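Local coordinates for protein ecdysteroid-phosphate phosphatase (Bombyx mori, PDB 3C7T) that hydrolyses inactive ecdysteroid phosphates, most actively ecdysone 22-phosphate, to release the active hormones, and also acts as a protein tyrosine phosphatase, at residues A[27-30]-A[35-38]; A[31-36]-A[42-47]; A[66-71]-A[94-99]; A[172-177]-A[204-209]; A[179-184]-A[234-239]. All blocks are in the same frame, centred on the assembly; numbering follows the deposited sequence.

Contact 1 (A[27-30]-A[35-38]); sequences CFEN and RKDL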
# COMPACT_ATOMS: atom_id res chain seq x y z
N CYS A 27 5.72 -0.94 -20.84
CA CYS A 27 6.46 -1.97 -20.08
C CYS A 27 6.91 -3.15 -20.92
O CYS A 27 7.87 -3.84 -20.58
CB CYS A 27 5.62 -2.48 -18.92
SG CYS A 27 5.36 -1.20 -17.64
N PHE A 28 6.22 -3.42 -22.02
CA PHE A 28 6.58 -4.58 -22.85
C PHE A 28 7.60 -4.13 -23.87
O PHE A 28 7.36 -3.20 -24.63
CB PHE A 28 5.37 -5.20 -23.51
CG PHE A 28 4.65 -6.21 -22.65
CD1 PHE A 28 3.69 -5.80 -21.72
CD2 PHE A 28 4.94 -7.56 -22.77
CE1 PHE A 28 3.02 -6.74 -20.93
CE2 PHE A 28 4.29 -8.51 -21.99
CZ PHE A 28 3.33 -8.11 -21.07
N GLU A 29 8.76 -4.79 -23.85
CA GLU A 29 9.84 -4.55 -24.80
C GLU A 29 10.11 -5.89 -25.48
O GLU A 29 10.54 -6.86 -24.83
CB GLU A 29 11.11 -4.05 -24.09
CG GLU A 29 10.90 -3.00 -22.99
CD GLU A 29 12.21 -2.56 -22.33
OE1 GLU A 29 13.15 -3.39 -22.26
OE2 GLU A 29 12.30 -1.40 -21.86
N ASN A 30 9.84 -5.93 -26.79
CA ASN A 30 9.90 -7.17 -27.58
C ASN A 30 9.13 -8.33 -26.96
O ASN A 30 9.68 -9.42 -26.78
CB ASN A 30 11.35 -7.57 -27.88
CG ASN A 30 11.85 -7.00 -29.20
OD1 ASN A 30 11.20 -7.16 -30.25
ND2 ASN A 30 13.00 -6.33 -29.16
N ARG A 35 9.27 -4.65 -15.43
CA ARG A 35 8.64 -3.82 -14.40
C ARG A 35 9.29 -2.42 -14.42
O ARG A 35 10.51 -2.29 -14.21
CB ARG A 35 8.79 -4.45 -13.02
CG ARG A 35 8.01 -3.70 -11.92
CD ARG A 35 8.34 -4.24 -10.55
NE ARG A 35 9.74 -4.02 -10.17
CZ ARG A 35 10.18 -3.95 -8.91
NH1 ARG A 35 9.33 -4.03 -7.89
NH2 ARG A 35 11.47 -3.77 -8.69
N LYS A 36 8.50 -1.39 -14.67
CA LYS A 36 9.05 -0.04 -14.72
C LYS A 36 8.62 0.87 -13.56
O LYS A 36 8.93 2.07 -13.58
CB LYS A 36 8.73 0.58 -16.07
CG LYS A 36 9.43 -0.22 -17.19
CD LYS A 36 9.82 0.61 -18.35
CE LYS A 36 10.50 -0.27 -19.37
NZ LYS A 36 10.20 0.29 -20.72
N ASP A 37 7.90 0.30 -12.60
CA ASP A 37 7.43 1.06 -11.44
C ASP A 37 7.30 0.10 -10.28
O ASP A 37 6.93 -1.06 -10.49
CB ASP A 37 6.05 1.68 -11.74
CG ASP A 37 5.63 2.72 -10.68
OD1 ASP A 37 6.07 3.88 -10.77
OD2 ASP A 37 4.84 2.37 -9.77
N LEU A 38 7.58 0.56 -9.06
CA LEU A 38 7.52 -0.35 -7.90
C LEU A 38 6.12 -0.83 -7.58
O LEU A 38 5.98 -1.88 -6.97
CB LEU A 38 8.14 0.26 -6.64
CG LEU A 38 9.60 0.62 -6.74
CD1 LEU A 38 9.95 1.32 -5.42
CD2 LEU A 38 10.44 -0.65 -6.95
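K36 reaches across to E29 in a salt bridge, its NZ lying 2.9 Å from E29 OE2. The ammonium group meets this oxygen on the anti side of the carboxylate and 24° out of its plane, and K36 CE follows close behind, 3.3 Å from the same OE2. At the root of the lysine the contact is apolar: C27 SG rests 4.1 Å from K36 CB. The lysine chain is bent at chi2 (-148°) and again at chi4 (149°), which brings NZ round to the acid. K36 NZ also donates to the backbone O of H26, at the end of helix 23-27, so one ammonium ties that helix end to strand 28-29. Further out, backbone bonds between C27 and V34 set the two chains side by side, and R255 binds the O of K36. A methionine in place of K36 would probably leave both the E29 carboxylate and the H26 carbonyl without their cationic partner. Because the acid lies at the surface and the cysteine is buried, the lysine spans the boundary, its CB packed inward and its charge shared outside between a carboxylate and a carbonyl.

Contact 2 (A[31-36]-A[42-47]); sequences DTYVRK and LKLAHR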
# COMPACT_ATOMS: atom_id res chain seq x y z
N ASP A 31 7.85 -8.08 -26.64
CA ASP A 31 6.94 -9.07 -26.03
C ASP A 31 7.32 -9.54 -24.63
O ASP A 31 6.65 -10.43 -24.06
CB ASP A 31 6.70 -10.28 -26.95
CG ASP A 31 5.57 -10.04 -27.95
OD1 ASP A 31 4.65 -9.24 -27.65
OD2 ASP A 31 5.60 -10.68 -29.03
N THR A 32 8.37 -8.94 -24.06
CA THR A 32 8.79 -9.25 -22.70
C THR A 32 8.47 -8.10 -21.75
O THR A 32 8.93 -6.97 -21.94
CB THR A 32 10.29 -9.58 -22.64
OG1 THR A 32 10.54 -10.67 -23.53
CG2 THR A 32 10.70 -9.98 -21.25
N TYR A 33 7.69 -8.42 -20.72
CA TYR A 33 7.32 -7.45 -19.67
C TYR A 33 8.53 -7.05 -18.84
O TYR A 33 9.27 -7.92 -18.37
CB TYR A 33 6.26 -8.06 -18.76
CG TYR A 33 5.93 -7.22 -17.54
CD1 TYR A 33 5.26 -6.00 -17.67
CD2 TYR A 33 6.30 -7.64 -16.25
CE1 TYR A 33 4.96 -5.22 -16.55
CE2 TYR A 33 6.01 -6.88 -15.12
CZ TYR A 33 5.34 -5.66 -15.28
OH TYR A 33 5.04 -4.90 -14.18
N VAL A 34 8.74 -5.74 -18.67
CA VAL A 34 9.77 -5.22 -17.77
C VAL A 34 9.03 -4.39 -16.71
O VAL A 34 8.25 -3.53 -17.07
CB VAL A 34 10.77 -4.29 -18.49
CG1 VAL A 34 11.70 -3.60 -17.49
CG2 VAL A 34 11.56 -5.06 -19.60
N ARG A 35 9.27 -4.65 -15.43
CA ARG A 35 8.64 -3.82 -14.40
C ARG A 35 9.29 -2.42 -14.42
O ARG A 35 10.51 -2.29 -14.21
CB ARG A 35 8.79 -4.45 -13.02
CG ARG A 35 8.01 -3.70 -11.92
CD ARG A 35 8.34 -4.24 -10.55
NE ARG A 35 9.74 -4.02 -10.17
CZ ARG A 35 10.18 -3.95 -8.91
NH1 ARG A 35 9.33 -4.03 -7.89
NH2 ARG A 35 11.47 -3.77 -8.69
N LYS A 36 8.50 -1.39 -14.67
CA LYS A 36 9.05 -0.04 -14.72
C LYS A 36 8.62 0.87 -13.56
O LYS A 36 8.93 2.07 -13.58
CB LYS A 36 8.73 0.58 -16.07
CG LYS A 36 9.43 -0.22 -17.19
CD LYS A 36 9.82 0.61 -18.35
CE LYS A 36 10.50 -0.27 -19.37
NZ LYS A 36 10.20 0.29 -20.72
N LEU A 42 5.51 -7.69 -10.20
CA LEU A 42 6.89 -8.13 -10.37
C LEU A 42 7.09 -8.85 -11.71
O LEU A 42 8.13 -8.69 -12.38
CB LEU A 42 7.28 -9.07 -9.22
CG LEU A 42 7.44 -8.42 -7.84
CD1 LEU A 42 7.62 -9.49 -6.77
CD2 LEU A 42 8.62 -7.48 -7.87
N LYS A 43 6.09 -9.63 -12.10
CA LYS A 43 6.10 -10.37 -13.36
C LYS A 43 4.65 -10.59 -13.74
O LYS A 43 3.76 -10.49 -12.89
CB LYS A 43 6.81 -11.73 -13.19
CG LYS A 43 6.04 -12.74 -12.34
CD LYS A 43 6.80 -14.07 -12.22
CE LYS A 43 6.59 -14.93 -13.47
NZ LYS A 43 7.39 -16.21 -13.43
N LEU A 44 4.42 -10.90 -15.00
CA LEU A 44 3.08 -11.21 -15.48
C LEU A 44 3.06 -12.66 -15.93
O LEU A 44 3.89 -13.06 -16.74
CB LEU A 44 2.69 -10.29 -16.63
CG LEU A 44 2.59 -8.80 -16.27
CD1 LEU A 44 2.33 -7.97 -17.51
CD2 LEU A 44 1.53 -8.55 -15.24
N ALA A 45 2.12 -13.43 -15.41
CA ALA A 45 1.97 -14.83 -15.80
C ALA A 45 1.57 -14.94 -17.25
O ALA A 45 0.88 -14.06 -17.78
CB ALA A 45 0.92 -15.51 -14.93
N HIS A 46 1.97 -16.03 -17.89
CA HIS A 46 1.54 -16.28 -19.24
C HIS A 46 0.00 -16.38 -19.31
O HIS A 46 -0.65 -16.96 -18.42
CB HIS A 46 2.18 -17.56 -19.78
CG HIS A 46 1.58 -18.04 -21.06
ND1 HIS A 46 1.80 -17.41 -22.26
CD2 HIS A 46 0.74 -19.07 -21.32
CE1 HIS A 46 1.13 -18.04 -23.22
NE2 HIS A 46 0.49 -19.06 -22.67
N ARG A 47 -0.57 -15.82 -20.36
CA ARG A 47 -1.99 -16.02 -20.65
C ARG A 47 -2.15 -16.11 -22.15
O ARG A 47 -1.34 -15.55 -22.89
CB ARG A 47 -2.84 -14.89 -20.07
CG ARG A 47 -2.55 -13.51 -20.66
CD ARG A 47 -3.36 -12.44 -19.93
NE ARG A 47 -4.80 -12.55 -20.14
CZ ARG A 47 -5.71 -11.90 -19.41
NH1 ARG A 47 -5.31 -11.14 -18.40
NH2 ARG A 47 -7.01 -12.03 -19.66
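Y33 lays its ring against the chain of L42, K43 and L44. Its CG lies anti to the backbone N (chi1 172°), swinging the ring toward the returning loop. The CB already touches L44 CD1, at 4.1 Å. At the ring the same methyl sits over one face in a CH-pi contact, 3.8 Å from the centroid and 23° off the normal, with Y33 CD1 as its nearest atom at 3.5 Å. Across the same face, at the other ring edge, Y33 CD2 meets L44 CG at 3.9 Å. The two side chains cross at about a right angle. Farther along, Y33 CE2 has L42 O at its edge, 3.9 Å away, and K43 CA at the same distance but obliquely placed. The OH at the tip is hydrogen-bonded to the backbone O of P41, which restrains the ring's rotation. The opposite face is covered near its rim by the backbone N of R35. Beyond the tyrosine, L42 CD2 sits over a face of the R35 guanidinium, 3.5 Å from NH1, the two side chains running side by side in the same direction; both also pack on M77 of the second subunit. The tyrosine belongs to the second strand of a small two-stranded beta hairpin, 28-29 with 32-33, set apart from the main sheet and backed here by the irregular chain that leads to helix 50-56.

Contact 3 (A[66-71]-A[94-99]); sequences FQAQLV and VETAQG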
# COMPACT_ATOMS: atom_id res chain seq x y z
N PHE A 66 -2.00 -5.52 -1.54
CA PHE A 66 -1.83 -5.15 -0.11
C PHE A 66 -3.15 -4.75 0.55
O PHE A 66 -3.46 -5.14 1.67
CB PHE A 66 -0.82 -4.00 -0.03
CG PHE A 66 -0.46 -3.62 1.37
CD1 PHE A 66 0.24 -4.49 2.19
CD2 PHE A 66 -0.80 -2.36 1.86
CE1 PHE A 66 0.60 -4.10 3.51
CE2 PHE A 66 -0.44 -1.96 3.17
CZ PHE A 66 0.25 -2.85 3.99
N GLN A 67 -3.97 -3.97 -0.17
CA GLN A 67 -5.34 -3.65 0.29
C GLN A 67 -6.16 -4.90 0.58
O GLN A 67 -6.83 -4.98 1.62
CB GLN A 67 -6.06 -2.79 -0.76
CG GLN A 67 -5.42 -1.41 -0.91
CD GLN A 67 -5.96 -0.59 -2.12
OE1 GLN A 67 -6.44 -1.16 -3.12
NE2 GLN A 67 -5.83 0.76 -2.05
N ALA A 68 -6.09 -5.88 -0.32
CA ALA A 68 -6.86 -7.14 -0.14
C ALA A 68 -6.31 -7.90 1.07
O ALA A 68 -7.06 -8.47 1.87
CB ALA A 68 -6.78 -7.98 -1.40
N GLN A 69 -4.99 -7.91 1.20
CA GLN A 69 -4.33 -8.56 2.33
C GLN A 69 -4.73 -7.96 3.66
O GLN A 69 -4.97 -8.68 4.61
CB GLN A 69 -2.82 -8.48 2.17
CG GLN A 69 -2.32 -9.35 1.05
CD GLN A 69 -0.93 -8.97 0.55
OE1 GLN A 69 -0.21 -8.17 1.17
NE2 GLN A 69 -0.54 -9.56 -0.57
N LEU A 70 -4.83 -6.63 3.72
CA LEU A 70 -5.25 -5.95 4.93
C LEU A 70 -6.65 -6.35 5.37
O LEU A 70 -6.91 -6.49 6.60
CB LEU A 70 -5.19 -4.44 4.73
CG LEU A 70 -3.78 -3.88 4.69
CD1 LEU A 70 -3.92 -2.39 4.31
CD2 LEU A 70 -3.04 -4.07 6.03
N VAL A 71 -7.54 -6.52 4.40
CA VAL A 71 -8.88 -7.02 4.71
C VAL A 71 -8.83 -8.46 5.28
O VAL A 71 -9.41 -8.73 6.35
CB VAL A 71 -9.85 -6.91 3.51
CG1 VAL A 71 -11.24 -7.52 3.88
CG2 VAL A 71 -9.98 -5.44 3.05
N VAL A 94 -10.00 -12.08 -9.03
CA VAL A 94 -9.30 -13.31 -8.61
C VAL A 94 -8.03 -12.97 -7.80
O VAL A 94 -7.73 -13.60 -6.78
CB VAL A 94 -8.98 -14.23 -9.79
CG1 VAL A 94 -8.38 -15.54 -9.27
CG2 VAL A 94 -10.26 -14.53 -10.60
N GLU A 95 -7.29 -11.95 -8.23
CA GLU A 95 -6.13 -11.55 -7.45
C GLU A 95 -6.52 -10.96 -6.11
O GLU A 95 -5.82 -11.20 -5.13
CB GLU A 95 -5.24 -10.58 -8.23
CG GLU A 95 -4.59 -11.20 -9.47
CD GLU A 95 -3.62 -10.22 -10.15
OE1 GLU A 95 -3.97 -9.03 -10.31
OE2 GLU A 95 -2.51 -10.63 -10.54
N THR A 96 -7.63 -10.24 -6.04
CA THR A 96 -8.09 -9.73 -4.75
C THR A 96 -8.41 -10.91 -3.83
O THR A 96 -8.08 -10.90 -2.63
CB THR A 96 -9.27 -8.79 -4.91
OG1 THR A 96 -8.87 -7.72 -5.78
CG2 THR A 96 -9.73 -8.21 -3.51
N ALA A 97 -9.03 -11.93 -4.41
CA ALA A 97 -9.39 -13.12 -3.63
C ALA A 97 -8.14 -13.78 -3.05
O ALA A 97 -8.14 -14.18 -1.87
CB ALA A 97 -10.18 -14.10 -4.53
N GLN A 98 -7.09 -13.90 -3.86
CA GLN A 98 -5.86 -14.48 -3.36
C GLN A 98 -5.21 -13.62 -2.27
O GLN A 98 -4.80 -14.14 -1.25
CB GLN A 98 -4.85 -14.77 -4.48
CG GLN A 98 -3.63 -15.58 -3.99
CD GLN A 98 -4.03 -16.92 -3.43
OE1 GLN A 98 -4.78 -17.67 -4.07
NE2 GLN A 98 -3.56 -17.23 -2.22
N GLY A 99 -5.11 -12.30 -2.49
CA GLY A 99 -4.57 -11.40 -1.45
C GLY A 99 -5.37 -11.52 -0.17
O GLY A 99 -4.81 -11.63 0.93
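A68 presses its CB into the helix of T96 and G99, where the two backbones come very close. The methyl lies 3.4 Å from T96 O and 3.6 Å from T96 CG2, and a CB on G99 would come within 3.0 Å of it, so a side chain there would be too tight. Glycine lets Q69 CA approach G99 CA to 4.7 Å. Q69 CA also offers a C-H to G99 O at 3.4 Å (144° at the hydrogen). The axes of these segments pass 7.8 Å apart at -45°. Toward the looser, partly exposed side the side chain of Q69 touches G99 O mainly through its aliphatic CG, again at 3.4 Å, while its chain runs on extended beyond CG. On the buried side T96 turns OG1 back to R92 O and also accepts from G13 N, and its side chain touches H12, the residue that carries the phosphohistidine intermediate. The small-residue crossing thus joins helix 62-77 to helix 91-104, the helix of a beta-alpha-beta crossover between parallel strands 84-87 and 112-114, in the core of the histidine phosphatase fold, here the PGM homology domain of a longer protein, beside its catalytic site.

Contact 4 (A[172-177]-A[204-209]); sequences AMQAAV and HRLRDD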
# COMPACT_ATOMS: atom_id res chain seq x y z
N ALA A 172 -26.42 -16.53 -9.04
CA ALA A 172 -25.15 -17.03 -8.51
C ALA A 172 -25.07 -16.86 -6.99
O ALA A 172 -24.69 -17.78 -6.28
CB ALA A 172 -23.97 -16.36 -9.20
N MET A 173 -25.46 -15.68 -6.50
CA MET A 173 -25.34 -15.37 -5.08
C MET A 173 -26.32 -16.15 -4.22
O MET A 173 -25.97 -16.61 -3.13
CB MET A 173 -25.49 -13.88 -4.83
CG MET A 173 -24.27 -13.07 -5.27
SD MET A 173 -24.53 -11.30 -5.01
CE MET A 173 -22.85 -10.67 -5.25
N GLN A 174 -27.55 -16.30 -4.70
CA GLN A 174 -28.53 -17.13 -3.96
C GLN A 174 -28.16 -18.60 -4.00
O GLN A 174 -28.26 -19.29 -2.98
CB GLN A 174 -29.94 -16.90 -4.49
CG GLN A 174 -30.44 -15.47 -4.31
CD GLN A 174 -31.92 -15.33 -4.63
OE1 GLN A 174 -32.48 -16.13 -5.38
NE2 GLN A 174 -32.55 -14.31 -4.07
N ALA A 175 -27.74 -19.09 -5.16
CA ALA A 175 -27.26 -20.46 -5.25
C ALA A 175 -26.13 -20.73 -4.26
O ALA A 175 -26.19 -21.71 -3.52
CB ALA A 175 -26.84 -20.81 -6.67
N ALA A 176 -25.14 -19.84 -4.21
CA ALA A 176 -24.01 -19.98 -3.28
C ALA A 176 -24.45 -20.02 -1.83
O ALA A 176 -23.93 -20.82 -1.06
CB ALA A 176 -22.97 -18.85 -3.49
N VAL A 177 -25.40 -19.15 -1.47
CA VAL A 177 -25.88 -19.06 -0.09
C VAL A 177 -26.77 -20.28 0.27
O VAL A 177 -26.66 -20.85 1.37
CB VAL A 177 -26.63 -17.73 0.14
CG1 VAL A 177 -27.40 -17.76 1.44
CG2 VAL A 177 -25.65 -16.56 0.15
N HIS A 204 -31.64 -10.16 0.82
CA HIS A 204 -32.96 -9.67 1.20
C HIS A 204 -34.08 -10.39 0.45
O HIS A 204 -35.15 -10.67 1.03
CB HIS A 204 -33.06 -8.15 1.04
CG HIS A 204 -32.42 -7.38 2.16
ND1 HIS A 204 -32.10 -6.04 2.07
CD2 HIS A 204 -32.02 -7.78 3.39
CE1 HIS A 204 -31.55 -5.65 3.20
NE2 HIS A 204 -31.48 -6.68 4.02
N ARG A 205 -33.83 -10.73 -0.81
CA ARG A 205 -34.80 -11.51 -1.60
C ARG A 205 -34.93 -12.97 -1.14
O ARG A 205 -35.89 -13.66 -1.53
CB ARG A 205 -34.50 -11.41 -3.10
CG ARG A 205 -35.02 -10.11 -3.69
CD ARG A 205 -34.47 -9.84 -5.07
NE ARG A 205 -34.89 -8.52 -5.59
CZ ARG A 205 -34.41 -7.35 -5.18
NH1 ARG A 205 -33.50 -7.29 -4.20
NH2 ARG A 205 -34.86 -6.23 -5.73
N LEU A 206 -33.98 -13.44 -0.33
CA LEU A 206 -34.08 -14.78 0.27
C LEU A 206 -34.94 -14.77 1.53
O LEU A 206 -35.32 -15.84 2.03
CB LEU A 206 -32.69 -15.37 0.55
CG LEU A 206 -31.86 -15.82 -0.66
CD1 LEU A 206 -30.45 -16.21 -0.23
CD2 LEU A 206 -32.51 -16.96 -1.40
N ARG A 207 -35.24 -13.58 2.04
CA ARG A 207 -36.16 -13.44 3.16
C ARG A 207 -37.60 -13.43 2.68
O ARG A 207 -37.90 -13.08 1.53
CB ARG A 207 -35.89 -12.15 3.94
CG ARG A 207 -34.61 -12.13 4.76
CD ARG A 207 -34.32 -10.73 5.27
NE ARG A 207 -35.26 -10.32 6.32
CZ ARG A 207 -34.92 -9.99 7.56
NH1 ARG A 207 -33.65 -9.98 7.95
NH2 ARG A 207 -35.87 -9.65 8.43
N ASP A 208 -38.50 -13.82 3.57
CA ASP A 208 -39.92 -13.78 3.30
C ASP A 208 -40.58 -12.68 4.12
O ASP A 208 -41.72 -12.29 3.86
CB ASP A 208 -40.55 -15.15 3.58
CG ASP A 208 -40.24 -16.16 2.49
OD1 ASP A 208 -40.32 -15.79 1.30
OD2 ASP A 208 -39.91 -17.33 2.81
N ASP A 209 -39.84 -12.17 5.10
CA ASP A 209 -40.31 -11.14 6.02
C ASP A 209 -40.76 -9.88 5.28
O ASP A 209 -41.85 -9.35 5.55
CB ASP A 209 -39.22 -10.78 7.04
CG ASP A 209 -38.94 -11.91 8.02
OD1 ASP A 209 -39.84 -12.24 8.83
OD2 ASP A 209 -37.82 -12.47 7.98
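The type I beta turn from H204 to R207, which takes over where helix 193-204 ends, is docked against helix 162-179 mainly through L206. L206 CD2 lies 3.7 Å from Q174 CD, and the two side chains slide past each other in opposite directions. The other methyl of the leucine, CD1, reaches V177 CG1 one turn further along the helix, at 3.8 Å. With its CG beside the backbone N (chi1 -71°), L206 spreads its two branches over a glutamine and a valine. Q174 is extended beyond CG, and its NE2 passes 3.6 Å from R205 CB while donating to the backbone O of A202 near the end of helix 193-204. R205 leads its own charge away: its guanidinium binds the carbonyls of G201 and Q214 and makes a cation-pi contact with Y216. The turn itself is closed by R207 N bonded to H204 O at 3.1 Å. Replacing Q174 with an alanine would probably leave the A202 carbonyl without this donor and open a gap beside L206 CD2. The contact therefore mixes apolar packing with one polar bond: the glutamine lays its CB, CG and CD along the leucine and gives an NE2 hydrogen to a helix-end carbonyl.

Contact 5 (A[179-184]-A[234-239]); sequences DTEKDG and RGKPWD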
# COMPACT_ATOMS: atom_id res chain seq x y z
N ASP A 179 -26.62 -23.33 -1.27
CA ASP A 179 -25.77 -24.54 -1.32
C ASP A 179 -24.76 -24.74 -0.18
O ASP A 179 -24.21 -25.83 -0.04
CB ASP A 179 -25.05 -24.62 -2.67
CG ASP A 179 -26.00 -24.74 -3.85
OD1 ASP A 179 -27.23 -24.87 -3.63
OD2 ASP A 179 -25.52 -24.68 -5.01
N THR A 180 -24.52 -23.70 0.62
CA THR A 180 -23.58 -23.79 1.74
C THR A 180 -24.28 -23.74 3.10
O THR A 180 -23.62 -23.80 4.14
CB THR A 180 -22.52 -22.66 1.68
OG1 THR A 180 -23.19 -21.39 1.62
CG2 THR A 180 -21.62 -22.82 0.46
N GLU A 181 -25.61 -23.64 3.08
CA GLU A 181 -26.40 -23.51 4.31
C GLU A 181 -26.18 -24.70 5.25
O GLU A 181 -25.94 -24.51 6.45
CB GLU A 181 -27.89 -23.35 3.97
CG GLU A 181 -28.74 -22.80 5.12
CD GLU A 181 -30.22 -22.68 4.76
OE1 GLU A 181 -30.54 -22.24 3.63
OE2 GLU A 181 -31.07 -23.03 5.60
N LYS A 182 -26.23 -25.92 4.70
CA LYS A 182 -26.02 -27.16 5.47
C LYS A 182 -24.65 -27.16 6.15
O LYS A 182 -24.55 -27.40 7.37
CB LYS A 182 -26.13 -28.38 4.55
CG LYS A 182 -26.38 -29.71 5.26
CD LYS A 182 -26.56 -30.83 4.23
CE LYS A 182 -27.05 -32.14 4.87
NZ LYS A 182 -26.00 -32.77 5.72
N ASP A 183 -23.60 -26.89 5.36
CA ASP A 183 -22.23 -26.72 5.85
C ASP A 183 -22.14 -25.60 6.89
O ASP A 183 -21.48 -25.74 7.92
CB ASP A 183 -21.33 -26.38 4.66
CG ASP A 183 -19.83 -26.57 4.95
OD1 ASP A 183 -19.41 -26.68 6.13
OD2 ASP A 183 -19.06 -26.61 3.96
N GLY A 184 -22.80 -24.47 6.59
CA GLY A 184 -22.88 -23.33 7.52
C GLY A 184 -21.61 -22.50 7.63
O GLY A 184 -21.47 -21.71 8.57
N ARG A 234 -25.39 -10.79 8.02
CA ARG A 234 -25.48 -11.96 8.88
C ARG A 234 -26.90 -12.47 8.89
O ARG A 234 -27.85 -11.70 8.75
CB ARG A 234 -25.03 -11.66 10.30
CG ARG A 234 -23.55 -11.55 10.44
CD ARG A 234 -23.13 -11.57 11.87
NE ARG A 234 -23.05 -12.93 12.38
CZ ARG A 234 -22.45 -13.27 13.51
NH1 ARG A 234 -21.89 -12.34 14.27
NH2 ARG A 234 -22.43 -14.54 13.89
N GLY A 235 -27.03 -13.78 9.05
CA GLY A 235 -28.32 -14.45 9.09
C GLY A 235 -28.16 -15.95 9.15
O GLY A 235 -27.06 -16.44 9.44
N LYS A 236 -29.23 -16.70 8.89
CA LYS A 236 -30.56 -16.15 8.65
C LYS A 236 -31.18 -15.61 9.95
O LYS A 236 -30.79 -16.02 11.04
CB LYS A 236 -31.46 -17.24 8.07
CG LYS A 236 -30.87 -18.00 6.88
CD LYS A 236 -31.96 -18.78 6.14
CE LYS A 236 -32.29 -20.08 6.83
NZ LYS A 236 -33.36 -20.82 6.09
N PRO A 237 -32.14 -14.66 9.84
CA PRO A 237 -32.56 -14.02 8.60
C PRO A 237 -31.53 -12.93 8.27
O PRO A 237 -30.90 -12.37 9.19
CB PRO A 237 -33.89 -13.39 8.98
CG PRO A 237 -33.71 -13.01 10.42
CD PRO A 237 -32.87 -14.12 11.01
N TRP A 238 -31.37 -12.64 6.99
CA TRP A 238 -30.26 -11.79 6.54
C TRP A 238 -30.40 -10.31 6.90
O TRP A 238 -31.29 -9.63 6.39
CB TRP A 238 -30.04 -11.99 5.04
CG TRP A 238 -29.73 -13.42 4.72
CD1 TRP A 238 -30.54 -14.32 4.08
CD2 TRP A 238 -28.53 -14.13 5.05
NE1 TRP A 238 -29.91 -15.54 3.98
CE2 TRP A 238 -28.68 -15.45 4.57
CE3 TRP A 238 -27.34 -13.77 5.70
CZ2 TRP A 238 -27.67 -16.41 4.72
CZ3 TRP A 238 -26.35 -14.72 5.86
CH2 TRP A 238 -26.52 -16.03 5.36
N ASP A 239 -29.50 -9.83 7.78
CA ASP A 239 -29.42 -8.41 8.19
C ASP A 239 -28.11 -7.75 7.72
O ASP A 239 -27.03 -8.31 7.92
CB ASP A 239 -29.45 -8.28 9.72
CG ASP A 239 -30.80 -8.62 10.34
OD1 ASP A 239 -31.81 -7.96 9.99
OD2 ASP A 239 -30.85 -9.51 11.22
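E181 and K236 meet at the surface in a salt bridge, with E181 OE2 3.2 Å from K236 NZ. The hydrogen bond within it is weak. E181 OE1 stands farther off, so the ammonium engages one oxygen of the carboxylate and does not straddle both. The side chains cross at about a right angle: E181 stretches out straight beyond CG, whereas K236 bends at chi3 (-80°), a turn that brings its end to the acid. K236 CE also comes within 3.4 Å of E181 OE2, and there is little apolar contact. With the backbones far apart, E181 CA and K236 CA being 9.5 Å from each other, the charged ends alone bridge the segments, and both residues are exposed, so solvent is likely to weaken the attraction.

Backbone bonds shape each side separately. G184 N returns to T180 O at 2.7 Å, closing the 180-184 turn, whose glycine has positive phi. In segment 234-239, R234 and D239 form a hydrogen-bonded antiparallel pair, R234 N to D239 O at 3.0 Å and D239 N to R234 O at 2.7 Å. The chain between them contains cis peptides before both K236 and P237, and G235 CA packs over one face of the W238 ring, 3.5 Å above its plane.

The turn at 180-184 links helix 162-179 to strand 187-191, with T180 bonded to A176 O and R5, and D183 to H84. The lysine stands on the hairpin joining strand 230-235 to edge strand 239-241, and strand 230-235 runs antiparallel beside strand 5-11.

Contact 3 is the buried one, a helix crossing whose centre lies about 9 Å from that of the chain, next to the catalytic histidine; it relies on small residues without cross-segment hydrogen bonds. Farther out, contact 1 is partly buried and contact 2 lies at the surface. They share R35 and K36 and both involve the small hairpin, one by an ion pair and the other by a ring face; along with contact 3 they also reach the second subunit. On the opposite side of the chain's centre, contacts 4 and 5 have alternating segments and touch through V177 and W238 and through R207 and the W238 carbonyl. There contact 4 is partly buried leucine packing, contact 5 a weak, exposed ion pair.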